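PROTEIN (hypothetical protein EF0366) (Enterococcus faecalis, PDB 1VPY) is of unknown function; it is a DUF72 family protein with a TIM alpha/beta barrel fold, crystallised with bound zinc ions. Local coordinates at residues A[42-48]-A[71-76]; A[50-54]-A[76-82]; A[122-128]-A[151-156]; A[238-242]-A[270-274]. All coordinates share one frame; numbering follows the deposited sequence.

Contact 1 (A[42-48]-A[71-76]); sequences LPLVEMD and FRFVMK
The selenium of M47, a selenomethionine, lies at the edge of the F73 ring. SE is 5.0 Å from the F73 ring centroid, a Met-aromatic contact. The two side chains run side by side in the same direction. With CG anti to the carbonyl carbon (chi1 -65°), the M47 chain lies alongside F73 and brings SE to the ring edge. F71 CE2 sits over the centre of one face of the F73 ring. The F71 ring in turn meets V45, with CZ 3.5 Å from V45 CB, and P43 O lies over one of its faces. These residues pack on the outer side of two neighbouring parallel strands of a TIM barrel, 44-47 and 72-76, where Y38 of helix 35-41 also touches V45 and F71. Five backbone hydrogen bonds join the segments. The straightest is V74 N to V45 O, 2.8 Å and 179°. L44, E46 and V74 are on the other face, inside the barrel. L44 CD1 reaches V74 CG2 at 3.9 Å. E46 is extended and its OE2 forms a salt bridge with R204. D48 OD1 rests 3.5 Å from K76 CD, while K76 NZ bonds to Q120.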
loop_
_atom_site.group_PDB
_atom_site.type_symbol
_atom_site.label_atom_id
_atom_site.label_comp_id
_atom_site.label_asym_id
_atom_site.label_seq_id
_atom_site.Cartn_x
_atom_site.Cartn_y
_atom_site.Cartn_z
ATOM N N LEU A 42 16.868 3.084 3.142
ATOM C CA LEU A 42 15.464 3.506 3.086
ATOM C C LEU A 42 14.677 3.333 4.393
ATOM O O LEU A 42 14.948 2.409 5.164
ATOM C CB LEU A 42 14.744 2.868 1.887
ATOM C CG LEU A 42 15.179 3.413 0.517
ATOM C CD1 LEU A 42 14.575 2.616 -0.628
ATOM C CD2 LEU A 42 14.840 4.891 0.360
ATOM N N PRO A 43 13.720 4.248 4.655
ATOM C CA PRO A 43 12.907 4.218 5.872
ATOM C C PRO A 43 11.592 3.439 5.733
ATOM O O PRO A 43 10.842 3.314 6.702
ATOM C CB PRO A 43 12.596 5.693 6.092
ATOM C CG PRO A 43 12.495 6.256 4.692
ATOM C CD PRO A 43 13.372 5.403 3.802
ATOM N N LEU A 44 11.315 2.924 4.544
ATOM C CA LEU A 44 10.051 2.269 4.301
ATOM C C LEU A 44 10.220 1.166 3.281
ATOM O O LEU A 44 10.964 1.314 2.315
ATOM C CB LEU A 44 9.032 3.298 3.810
ATOM C CG LEU A 44 7.588 2.906 3.506
ATOM C CD1 LEU A 44 6.842 2.483 4.772
ATOM C CD2 LEU A 44 6.900 4.073 2.836
ATOM N N VAL A 45 9.540 0.052 3.514
ATOM C CA VAL A 45 9.494 -1.027 2.549
ATOM C C VAL A 45 8.070 -1.558 2.452
ATOM O O VAL A 45 7.318 -1.511 3.421
ATOM C CB VAL A 45 10.472 -2.165 2.913
ATOM C CG1 VAL A 45 9.887 -3.073 3.976
ATOM C CG2 VAL A 45 10.855 -2.969 1.675
ATOM N N GLU A 46 7.694 -2.033 1.273
ATOM C CA GLU A 46 6.489 -2.827 1.149
ATOM C C GLU A 46 6.888 -4.267 0.933
ATOM O O GLU A 46 7.666 -4.576 0.033
ATOM C CB GLU A 46 5.606 -2.363 0.003
ATOM C CG GLU A 46 4.339 -3.199 -0.131
ATOM C CD GLU A 46 3.519 -2.822 -1.336
ATOM O OE1 GLU A 46 3.285 -1.620 -1.551
ATOM O OE2 GLU A 46 3.105 -3.728 -2.078
HETATM N N MSE A 47 6.356 -5.145 1.771
HETATM C CA MSE A 47 6.615 -6.560 1.633
HETATM C C MSE A 47 5.362 -7.269 1.171
HETATM O O MSE A 47 4.311 -7.177 1.812
HETATM C CB MSE A 47 7.129 -7.131 2.938
HETATM C CG MSE A 47 8.469 -6.548 3.323
HETATM SE SE MSE A 47 9.288 -7.504 4.799
HETATM C CE MSE A 47 9.689 -9.269 3.914
ATOM N N ASP A 48 5.495 -7.959 0.041
ATOM C CA ASP A 48 4.391 -8.664 -0.589
ATOM C C ASP A 48 4.376 -10.147 -0.246
ATOM O O ASP A 48 3.426 -10.849 -0.553
ATOM C CB ASP A 48 4.466 -8.469 -2.098
ATOM C CG ASP A 48 4.130 -7.051 -2.519
ATOM O OD1 ASP A 48 3.748 -6.226 -1.660
ATOM O OD2 ASP A 48 4.247 -6.756 -3.723
ATOM N N PHE A 71 12.058 2.352 11.317
ATOM C CA PHE A 71 11.809 1.913 9.961
ATOM C C PHE A 71 10.347 1.478 9.909
ATOM O O PHE A 71 9.807 0.990 10.899
ATOM C CB PHE A 71 12.735 0.730 9.669
ATOM C CG PHE A 71 12.525 0.097 8.325
ATOM C CD1 PHE A 71 13.241 0.537 7.219
ATOM C CD2 PHE A 71 11.631 -0.959 8.169
ATOM C CE1 PHE A 71 13.048 -0.053 5.964
ATOM C CE2 PHE A 71 11.429 -1.553 6.919
ATOM C CZ PHE A 71 12.143 -1.097 5.818
ATOM N N ARG A 72 9.689 1.663 8.773
ATOM C CA ARG A 72 8.291 1.258 8.675
ATOM C C ARG A 72 8.046 0.208 7.607
ATOM O O ARG A 72 8.746 0.163 6.594
ATOM C CB ARG A 72 7.370 2.465 8.482
ATOM C CG ARG A 72 7.433 3.476 9.631
ATOM C CD ARG A 72 6.845 2.947 10.939
ATOM N NE ARG A 72 6.995 3.936 12.003
ATOM C CZ ARG A 72 7.863 3.844 13.007
ATOM N NH1 ARG A 72 8.665 2.795 13.120
ATOM N NH2 ARG A 72 7.923 4.807 13.911
ATOM N N PHE A 73 7.044 -0.631 7.860
ATOM C CA PHE A 73 6.655 -1.698 6.953
ATOM C C PHE A 73 5.252 -1.451 6.454
ATOM O O PHE A 73 4.351 -1.167 7.243
ATOM C CB PHE A 73 6.630 -3.041 7.683
ATOM C CG PHE A 73 7.974 -3.557 8.093
ATOM C CD1 PHE A 73 8.548 -3.162 9.299
ATOM C CD2 PHE A 73 8.648 -4.478 7.300
ATOM C CE1 PHE A 73 9.781 -3.659 9.694
ATOM C CE2 PHE A 73 9.875 -4.985 7.686
ATOM C CZ PHE A 73 10.448 -4.572 8.886
ATOM N N VAL A 74 5.065 -1.566 5.146
ATOM C CA VAL A 74 3.734 -1.701 4.588
ATOM C C VAL A 74 3.584 -3.182 4.296
ATOM O O VAL A 74 4.267 -3.733 3.427
ATOM C CB VAL A 74 3.531 -0.879 3.306
ATOM C CG1 VAL A 74 2.175 -1.204 2.677
ATOM C CG2 VAL A 74 3.641 0.615 3.603
HETATM N N MSE A 75 2.700 -3.824 5.046
HETATM C CA MSE A 75 2.512 -5.246 4.948
HETATM C C MSE A 75 1.295 -5.556 4.089
HETATM O O MSE A 75 0.172 -5.236 4.459
HETATM C CB MSE A 75 2.350 -5.826 6.352
HETATM C CG MSE A 75 2.523 -7.326 6.426
HETATM SE SE MSE A 75 4.308 -7.906 5.815
HETATM C CE MSE A 75 5.476 -6.592 6.884
ATOM N N LYS A 76 1.516 -6.167 2.931
ATOM C CA LYS A 76 0.405 -6.562 2.082
ATOM C C LYS A 76 -0.280 -7.794 2.677
ATOM O O LYS A 76 0.375 -8.799 2.943
ATOM C CB LYS A 76 0.883 -6.831 0.658
ATOM C CG LYS A 76 -0.251 -6.871 -0.360
ATOM C CD LYS A 76 0.262 -6.857 -1.783
ATOM C CE LYS A 76 -0.916 -6.835 -2.740
ATOM N NZ LYS A 76 -0.532 -7.187 -4.117
HETATM O O HOH W 1 3.037 -9.234 3.074
#

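Contact 2 (A[50-54]-A[76-82]); sequences AYYGI and KVYSGIS
The Y51 ring, from the short helix 49-52 just after TIM-barrel strand 44-47, lies between K76, at the end of strand 72-76, and S79 in the loop that follows it. K76 NZ, which also bonds to Q120, is over one ring face, offset toward the rim, 4.1 Å from the centroid of the Y51 ring. This is a cation-pi contact. The K76 chain is extended through all its torsions and runs beside Y51, pointing the same way. S79 CB covers the centre of the opposite face as a CH-pi contact, 3.7 Å from the Y51 ring centroid. Y51 has CG anti to its backbone N (chi1 178°), which carries the ring out between these two groups. V77 O lies at the ring edge, 3.4 Å from Y51 CD1. The backbone of Y51 is held too: S79 N donates to Y51 O at 3.0 Å, with an N-H...O angle of 154°. The Y78 side chain packs on M97 of helix 94-104, while its CB meets I54 CG1 at 3.8 Å. The I54 and Y78 side chains cross at about a right angle. A50 O is in the plane of the Y78 ring, at its edge. A water completes the junction: it accepts from A50 N at 3.0 Å and donates to K76 O at 2.7 Å.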
loop_
_atom_site.group_PDB
_atom_site.type_symbol
_atom_site.label_atom_id
_atom_site.label_comp_id
_atom_site.label_asym_id
_atom_site.label_seq_id
_atom_site.Cartn_x
_atom_site.Cartn_y
_atom_site.Cartn_z
ATOM N N ALA A 50 3.719 -12.038 2.262
ATOM C CA ALA A 50 2.587 -12.636 2.983
ATOM C C ALA A 50 1.302 -12.695 2.155
ATOM O O ALA A 50 0.328 -13.340 2.545
ATOM C CB ALA A 50 2.343 -11.913 4.304
ATOM N N TYR A 51 1.304 -12.016 1.018
ATOM C CA TYR A 51 0.202 -12.086 0.076
ATOM C C TYR A 51 0.079 -13.501 -0.478
ATOM O O TYR A 51 -1.024 -13.957 -0.797
ATOM C CB TYR A 51 0.434 -11.086 -1.061
ATOM C CG TYR A 51 -0.618 -11.067 -2.148
ATOM C CD1 TYR A 51 -1.792 -10.328 -1.997
ATOM C CD2 TYR A 51 -0.425 -11.766 -3.339
ATOM C CE1 TYR A 51 -2.753 -10.294 -3.001
ATOM C CE2 TYR A 51 -1.381 -11.744 -4.346
ATOM C CZ TYR A 51 -2.538 -11.005 -4.170
ATOM O OH TYR A 51 -3.482 -10.978 -5.165
ATOM N N TYR A 52 1.211 -14.196 -0.579
ATOM C CA TYR A 52 1.248 -15.523 -1.204
ATOM C C TYR A 52 1.054 -16.639 -0.210
ATOM O O TYR A 52 0.616 -17.729 -0.576
ATOM C CB TYR A 52 2.556 -15.720 -1.966
ATOM C CG TYR A 52 2.703 -14.704 -3.054
ATOM C CD1 TYR A 52 2.089 -14.891 -4.295
ATOM C CD2 TYR A 52 3.414 -13.529 -2.831
ATOM C CE1 TYR A 52 2.203 -13.941 -5.294
ATOM C CE2 TYR A 52 3.535 -12.570 -3.820
ATOM C CZ TYR A 52 2.930 -12.782 -5.046
ATOM O OH TYR A 52 3.060 -11.825 -6.018
ATOM N N GLY A 53 1.391 -16.353 1.043
ATOM C CA GLY A 53 1.289 -17.316 2.127
ATOM C C GLY A 53 1.652 -16.633 3.426
ATOM O O GLY A 53 2.643 -15.906 3.499
ATOM N N ILE A 54 0.835 -16.863 4.448
ATOM C CA ILE A 54 1.041 -16.258 5.753
ATOM C C ILE A 54 2.270 -16.882 6.414
ATOM O O ILE A 54 2.292 -18.080 6.667
ATOM C CB ILE A 54 -0.213 -16.403 6.636
ATOM C CG1 ILE A 54 -1.400 -15.696 5.969
ATOM C CG2 ILE A 54 0.048 -15.850 8.034
ATOM C CD1 ILE A 54 -2.740 -15.934 6.644
ATOM N N LYS A 76 1.516 -6.167 2.931
ATOM C CA LYS A 76 0.405 -6.562 2.082
ATOM C C LYS A 76 -0.280 -7.794 2.677
ATOM O O LYS A 76 0.375 -8.799 2.943
ATOM C CB LYS A 76 0.883 -6.831 0.658
ATOM C CG LYS A 76 -0.251 -6.871 -0.360
ATOM C CD LYS A 76 0.262 -6.857 -1.783
ATOM C CE LYS A 76 -0.916 -6.835 -2.740
ATOM N NZ LYS A 76 -0.532 -7.187 -4.117
ATOM N N VAL A 77 -1.587 -7.704 2.901
ATOM C CA VAL A 77 -2.363 -8.805 3.498
ATOM C C VAL A 77 -2.474 -10.035 2.588
ATOM O O VAL A 77 -2.318 -9.937 1.363
ATOM C CB VAL A 77 -3.793 -8.351 3.926
ATOM C CG1 VAL A 77 -3.721 -7.157 4.861
ATOM C CG2 VAL A 77 -4.650 -8.034 2.716
ATOM N N TYR A 78 -2.739 -11.184 3.204
ATOM C CA TYR A 78 -2.917 -12.445 2.488
ATOM C C TYR A 78 -3.956 -12.323 1.361
ATOM O O TYR A 78 -5.019 -11.730 1.548
ATOM C CB TYR A 78 -3.296 -13.566 3.475
ATOM C CG TYR A 78 -3.478 -14.931 2.839
ATOM C CD1 TYR A 78 -2.411 -15.583 2.215
ATOM C CD2 TYR A 78 -4.720 -15.574 2.859
ATOM C CE1 TYR A 78 -2.577 -16.837 1.620
ATOM C CE2 TYR A 78 -4.894 -16.823 2.272
ATOM C CZ TYR A 78 -3.820 -17.450 1.655
ATOM O OH TYR A 78 -3.983 -18.690 1.072
ATOM N N SER A 79 -3.632 -12.884 0.197
ATOM C CA SER A 79 -4.488 -12.791 -0.995
ATOM C C SER A 79 -5.960 -13.108 -0.725
ATOM O O SER A 79 -6.851 -12.481 -1.304
ATOM C CB SER A 79 -3.947 -13.661 -2.138
ATOM O OG SER A 79 -3.759 -15.006 -1.731
ATOM N N GLY A 80 -6.201 -14.077 0.154
ATOM C CA GLY A 80 -7.552 -14.444 0.568
ATOM C C GLY A 80 -8.338 -13.318 1.216
ATOM O O GLY A 80 -9.562 -13.249 1.072
ATOM N N ILE A 81 -7.638 -12.434 1.927
ATOM C CA ILE A 81 -8.266 -11.309 2.624
ATOM C C ILE A 81 -8.778 -10.251 1.642
ATOM O O ILE A 81 -9.774 -9.585 1.909
ATOM C CB ILE A 81 -7.319 -10.700 3.700
ATOM C CG1 ILE A 81 -7.144 -11.685 4.863
ATOM C CG2 ILE A 81 -7.852 -9.373 4.228
ATOM C CD1 ILE A 81 -5.929 -11.424 5.754
ATOM N N SER A 82 -8.109 -10.114 0.502
ATOM C CA SER A 82 -8.541 -9.158 -0.519
ATOM C C SER A 82 -9.279 -9.832 -1.683
ATOM O O SER A 82 -9.234 -9.359 -2.824
ATOM C CB SER A 82 -7.355 -8.334 -1.018
ATOM O OG SER A 82 -6.272 -9.174 -1.350
HETATM O O HOH W 1 3.037 -9.234 3.074
#

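Contact 3 (A[122-128]-A[151-156]); sequences SGTFGCT and LRNNSW
N153 is gripped at both ends of its amide: ND2 bonds across to G123, while OD1 accepts twice from S155. The two donors, S155 N at 2.9 Å from N153 OD1 and S155 OG at 2.7 Å from it, come from opposite faces of the amide plane. The bond from S155 N makes an Asx turn. N153 ND2 donates to G123 O at 2.7 Å, with an N-H...O angle of 179° and the acceptor in the amide plane. These three bonds fix the rotation of the amide. S155 OG also accepts from C127 N at 3.0 Å, so this hydroxyl links N153 to the other loop. Its chi1 of 73° sets OG between the backbone N and the carbonyl carbon, where it reaches both partners.

W156 forms the second half of the contact. Its NE1 donates to F125 O at 3.0 Å, with the oxygen close to the indole plane. The backbone of G126 and C127 passes over one indole face. C127 CA is 3.6 Å from the centroid of the six-membered ring of W156, a CH-pi contact almost on the ring normal. L151 CD2 lies over the opposite face. The F125 and W156 rings are nearly parallel but slid apart, and F125 CE1 meets W156 CZ2 at 3.6 Å. F125 also stacks on F121, and an unidentified ligand is bound near its side chain. R152 directs its guanidinium to E150 in a salt bridge. Both loops follow barrel strands, 114-120 and 147-150, at their C-terminal ends, the rim where TIM barrels generally place their active sites.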
loop_
_atom_site.group_PDB
_atom_site.type_symbol
_atom_site.label_atom_id
_atom_site.label_comp_id
_atom_site.label_asym_id
_atom_site.label_seq_id
_atom_site.Cartn_x
_atom_site.Cartn_y
_atom_site.Cartn_z
ATOM N N SER A 122 -8.827 -6.412 -6.667
ATOM C CA SER A 122 -8.736 -6.577 -8.116
ATOM C C SER A 122 -9.633 -5.621 -8.890
ATOM O O SER A 122 -10.474 -4.918 -8.315
ATOM C CB SER A 122 -9.080 -8.009 -8.491
ATOM O OG SER A 122 -8.144 -8.883 -7.904
ATOM N N GLY A 123 -9.444 -5.615 -10.205
ATOM C CA GLY A 123 -10.262 -4.818 -11.108
ATOM C C GLY A 123 -11.720 -5.228 -11.097
ATOM O O GLY A 123 -12.583 -4.445 -11.479
ATOM N N THR A 124 -11.989 -6.452 -10.641
ATOM C CA THR A 124 -13.348 -7.011 -10.602
ATOM C C THR A 124 -14.096 -6.639 -9.315
ATOM O O THR A 124 -15.319 -6.805 -9.228
ATOM C CB THR A 124 -13.330 -8.547 -10.744
ATOM O OG1 THR A 124 -12.746 -9.128 -9.571
ATOM C CG2 THR A 124 -12.535 -8.971 -11.976
ATOM N N PHE A 125 -13.350 -6.147 -8.323
ATOM C CA PHE A 125 -13.903 -5.673 -7.052
ATOM C C PHE A 125 -14.316 -4.210 -7.195
ATOM O O PHE A 125 -13.501 -3.293 -7.017
ATOM C CB PHE A 125 -12.851 -5.830 -5.950
ATOM C CG PHE A 125 -13.349 -5.530 -4.556
ATOM C CD1 PHE A 125 -13.279 -4.237 -4.034
ATOM C CD2 PHE A 125 -13.841 -6.551 -3.745
ATOM C CE1 PHE A 125 -13.712 -3.962 -2.737
ATOM C CE2 PHE A 125 -14.275 -6.287 -2.444
ATOM C CZ PHE A 125 -14.210 -4.988 -1.942
ATOM N N GLY A 126 -15.585 -3.998 -7.524
ATOM C CA GLY A 126 -16.103 -2.663 -7.775
ATOM C C GLY A 126 -17.159 -2.236 -6.780
ATOM O O GLY A 126 -17.480 -2.972 -5.846
ATOM N N CYS A 127 -17.695 -1.037 -6.993
ATOM C CA CYS A 127 -18.687 -0.425 -6.113
ATOM C C CYS A 127 -20.004 -1.206 -6.121
ATOM O O CYS A 127 -20.867 -0.996 -6.978
ATOM C CB CYS A 127 -18.904 1.038 -6.524
ATOM S SG CYS A 127 -20.123 1.966 -5.574
ATOM N N THR A 128 -20.127 -2.126 -5.171
ATOM C CA THR A 128 -21.341 -2.910 -4.991
ATOM C C THR A 128 -21.690 -2.995 -3.503
ATOM O O THR A 128 -20.793 -3.031 -2.647
ATOM C CB THR A 128 -21.246 -4.322 -5.666
ATOM O OG1 THR A 128 -22.549 -4.915 -5.752
ATOM C CG2 THR A 128 -20.320 -5.263 -4.916
ATOM N N LEU A 151 -7.761 0.133 -4.561
ATOM C CA LEU A 151 -8.762 -0.345 -5.531
ATOM C C LEU A 151 -8.242 -0.266 -6.978
ATOM O O LEU A 151 -7.427 0.607 -7.296
ATOM C CB LEU A 151 -10.052 0.477 -5.408
ATOM C CG LEU A 151 -10.568 0.877 -4.018
ATOM C CD1 LEU A 151 -11.440 2.109 -4.100
ATOM C CD2 LEU A 151 -11.305 -0.257 -3.333
ATOM N N ARG A 152 -8.711 -1.181 -7.838
ATOM C CA ARG A 152 -8.368 -1.193 -9.279
ATOM C C ARG A 152 -9.599 -1.075 -10.166
ATOM O O ARG A 152 -9.570 -1.492 -11.328
ATOM C CB ARG A 152 -7.619 -2.470 -9.694
ATOM C CG ARG A 152 -6.231 -2.627 -9.134
ATOM C CD ARG A 152 -5.256 -3.215 -10.151
ATOM N NE ARG A 152 -4.041 -3.734 -9.510
ATOM C CZ ARG A 152 -3.192 -3.006 -8.785
ATOM N NH1 ARG A 152 -3.413 -1.714 -8.587
ATOM N NH2 ARG A 152 -2.116 -3.566 -8.240
ATOM N N ASN A 153 -10.676 -0.518 -9.625
ATOM C CA ASN A 153 -11.923 -0.369 -10.377
ATOM C C ASN A 153 -12.442 1.062 -10.309
ATOM O O ASN A 153 -12.619 1.612 -9.221
ATOM C CB ASN A 153 -12.973 -1.353 -9.858
ATOM C CG ASN A 153 -14.226 -1.355 -10.691
ATOM O OD1 ASN A 153 -15.023 -0.419 -10.637
ATOM N ND2 ASN A 153 -14.418 -2.414 -11.465
ATOM N N ASN A 154 -12.701 1.655 -11.470
ATOM C CA ASN A 154 -13.049 3.075 -11.545
ATOM C C ASN A 154 -14.475 3.444 -11.117
ATOM O O ASN A 154 -14.785 4.631 -11.000
ATOM C CB ASN A 154 -12.771 3.631 -12.943
ATOM C CG ASN A 154 -13.928 3.404 -13.895
ATOM O OD1 ASN A 154 -14.642 4.343 -14.252
ATOM N ND2 ASN A 154 -14.135 2.154 -14.294
ATOM N N SER A 155 -15.337 2.451 -10.892
ATOM C CA SER A 155 -16.726 2.730 -10.491
ATOM C C SER A 155 -16.783 3.364 -9.102
ATOM O O SER A 155 -17.660 4.185 -8.828
ATOM C CB SER A 155 -17.618 1.481 -10.567
ATOM O OG SER A 155 -17.334 0.563 -9.522
ATOM N N TRP A 156 -15.839 2.978 -8.243
ATOM C CA TRP A 156 -15.602 3.634 -6.952
ATOM C C TRP A 156 -15.321 5.130 -7.112
ATOM O O TRP A 156 -15.561 5.912 -6.191
ATOM C CB TRP A 156 -14.395 3.015 -6.245
ATOM C CG TRP A 156 -14.533 1.569 -5.867
ATOM C CD1 TRP A 156 -13.913 0.505 -6.461
ATOM C CD2 TRP A 156 -15.314 1.028 -4.793
ATOM N NE1 TRP A 156 -14.268 -0.662 -5.830
ATOM C CE2 TRP A 156 -15.129 -0.372 -4.806
ATOM C CE3 TRP A 156 -16.159 1.588 -3.826
ATOM C CZ2 TRP A 156 -15.753 -1.219 -3.884
ATOM C CZ3 TRP A 156 -16.783 0.743 -2.915
ATOM C CH2 TRP A 156 -16.574 -0.644 -2.951
#

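Contact 4 (A[238-242]-A[270-274]); sequences SEAVL and MQKVL
S238 of helix 231-245 and L274, just past the end of helix 260-273, form the tight part of this contact. L274 CD2 is 3.7 Å from S238 CB. The hydroxyl of S238 is part of the packing as well. With OG anti to the carbonyl carbon (chi1 -65°), it lies 3.4 Å from M270 CG while bonding to I234 O one turn back in its own helix. V241 closes the buried side. Its CG1 is 4.0 Å from L274 CD1, and the two side chains cross at about a right angle. The methyl of M270, a selenomethionine, is more distant, with CE 4.3 Å from V241 CG1. On the barrel side, V241 and M270 both touch F205 of strand 201-205.

S238, V241 and M270 are buried, whereas L242 and V273 are exposed to solvent and meet the other segment through few atoms. V273 reaches across through CG1, 3.7 Å from S238 OG. L242 slides past L274 in the opposite direction, with CG 3.7 Å from L274 CD2. The contact is thus almost wholly apolar packing between helices 231-245 and 260-273, the last two long helices of the layer that surrounds the TIM barrel.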
loop_
_atom_site.group_PDB
_atom_site.type_symbol
_atom_site.label_atom_id
_atom_site.label_comp_id
_atom_site.label_asym_id
_atom_site.label_seq_id
_atom_site.Cartn_x
_atom_site.Cartn_y
_atom_site.Cartn_z
ATOM N N SER A 238 5.993 14.320 -7.453
ATOM C CA SER A 238 6.536 14.966 -6.268
ATOM C C SER A 238 5.649 16.121 -5.787
ATOM O O SER A 238 5.441 16.276 -4.577
ATOM C CB SER A 238 7.955 15.449 -6.534
ATOM O OG SER A 238 8.807 14.340 -6.761
ATOM N N GLU A 239 5.132 16.922 -6.730
ATOM C CA GLU A 239 4.193 18.007 -6.412
ATOM C C GLU A 239 3.022 17.469 -5.603
ATOM O O GLU A 239 2.637 18.062 -4.596
ATOM C CB GLU A 239 3.640 18.678 -7.679
ATOM C CG GLU A 239 4.430 19.859 -8.227
ATOM C CD GLU A 239 3.629 20.648 -9.267
ATOM O OE1 GLU A 239 2.782 21.477 -8.857
ATOM O OE2 GLU A 239 3.843 20.449 -10.491
ATOM N N ALA A 240 2.468 16.342 -6.052
ATOM C CA ALA A 240 1.299 15.728 -5.427
ATOM C C ALA A 240 1.625 15.152 -4.053
ATOM O O ALA A 240 0.832 15.282 -3.111
ATOM C CB ALA A 240 0.707 14.665 -6.334
ATOM N N VAL A 241 2.797 14.529 -3.939
ATOM C CA VAL A 241 3.285 14.001 -2.659
ATOM C C VAL A 241 3.426 15.121 -1.619
ATOM O O VAL A 241 2.966 14.976 -0.476
ATOM C CB VAL A 241 4.608 13.188 -2.841
ATOM C CG1 VAL A 241 5.439 13.138 -1.556
ATOM C CG2 VAL A 241 4.297 11.786 -3.321
ATOM N N LEU A 242 4.041 16.235 -2.020
ATOM C CA LEU A 242 4.148 17.409 -1.157
ATOM C C LEU A 242 2.779 17.970 -0.787
ATOM O O LEU A 242 2.515 18.235 0.383
ATOM C CB LEU A 242 4.987 18.494 -1.820
ATOM C CG LEU A 242 6.505 18.381 -1.735
ATOM C CD1 LEU A 242 7.112 19.345 -2.738
ATOM C CD2 LEU A 242 7.020 18.668 -0.322
HETATM N N MSE A 270 13.213 11.111 -6.587
HETATM C CA MSE A 270 12.240 11.816 -5.761
HETATM C C MSE A 270 12.867 12.388 -4.499
HETATM O O MSE A 270 12.721 13.571 -4.195
HETATM C CB MSE A 270 11.106 10.881 -5.380
HETATM C CG MSE A 270 9.790 11.173 -6.086
HETATM SE SE MSE A 270 8.220 10.749 -4.962
HETATM C CE MSE A 270 8.955 11.304 -3.265
ATOM N N GLN A 271 13.566 11.521 -3.775
ATOM C CA GLN A 271 14.324 11.874 -2.591
ATOM C C GLN A 271 15.217 13.105 -2.791
ATOM O O GLN A 271 15.370 13.911 -1.869
ATOM C CB GLN A 271 15.180 10.676 -2.201
ATOM C CG GLN A 271 15.721 10.689 -0.787
ATOM C CD GLN A 271 16.026 9.286 -0.309
ATOM O OE1 GLN A 271 17.183 8.933 -0.076
ATOM N NE2 GLN A 271 14.979 8.464 -0.183
ATOM N N LYS A 272 15.818 13.235 -3.977
ATOM C CA LYS A 272 16.608 14.424 -4.316
ATOM C C LYS A 272 15.689 15.621 -4.576
ATOM O O LYS A 272 15.951 16.720 -4.081
ATOM C CB LYS A 272 17.538 14.167 -5.508
ATOM N N VAL A 273 14.600 15.388 -5.314
ATOM C CA VAL A 273 13.621 16.429 -5.665
ATOM C C VAL A 273 12.942 17.045 -4.431
ATOM O O VAL A 273 12.678 18.250 -4.403
ATOM C CB VAL A 273 12.573 15.912 -6.701
ATOM C CG1 VAL A 273 11.456 16.918 -6.927
ATOM C CG2 VAL A 273 13.244 15.594 -8.022
ATOM N N LEU A 274 12.679 16.226 -3.413
ATOM C CA LEU A 274 12.143 16.715 -2.141
ATOM C C LEU A 274 13.240 16.918 -1.081
ATOM O O LEU A 274 12.935 16.995 0.109
ATOM C CB LEU A 274 11.095 15.740 -1.599
ATOM C CG LEU A 274 10.059 15.058 -2.506
ATOM C CD1 LEU A 274 9.311 14.035 -1.712
ATOM C CD2 LEU A 274 9.071 16.040 -3.105
#

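In the fold
All four contacts belong to one closed eight-stranded parallel barrel. Contacts 1 and 2 come first along the chain and cross in sequence, their centres about 15 Å apart. They share K76 and a water. Contact 1 pairs strands 44-47 and 72-76 in the barrel wall. Contact 2 joins the short helix 49-52 to the end of strand 72-76 and the loop beyond it. Contact 3 follows, its centre about 19 Å from that of contact 2; both tie neighbouring segments at the C-terminal rim. Contact 4 comes last and packs two helices of the outer layer together. Its centre is about 30 Å from that of contact 2, on the opposite side of the chain's centre. It touches contact 1 where Q271 packs on L42.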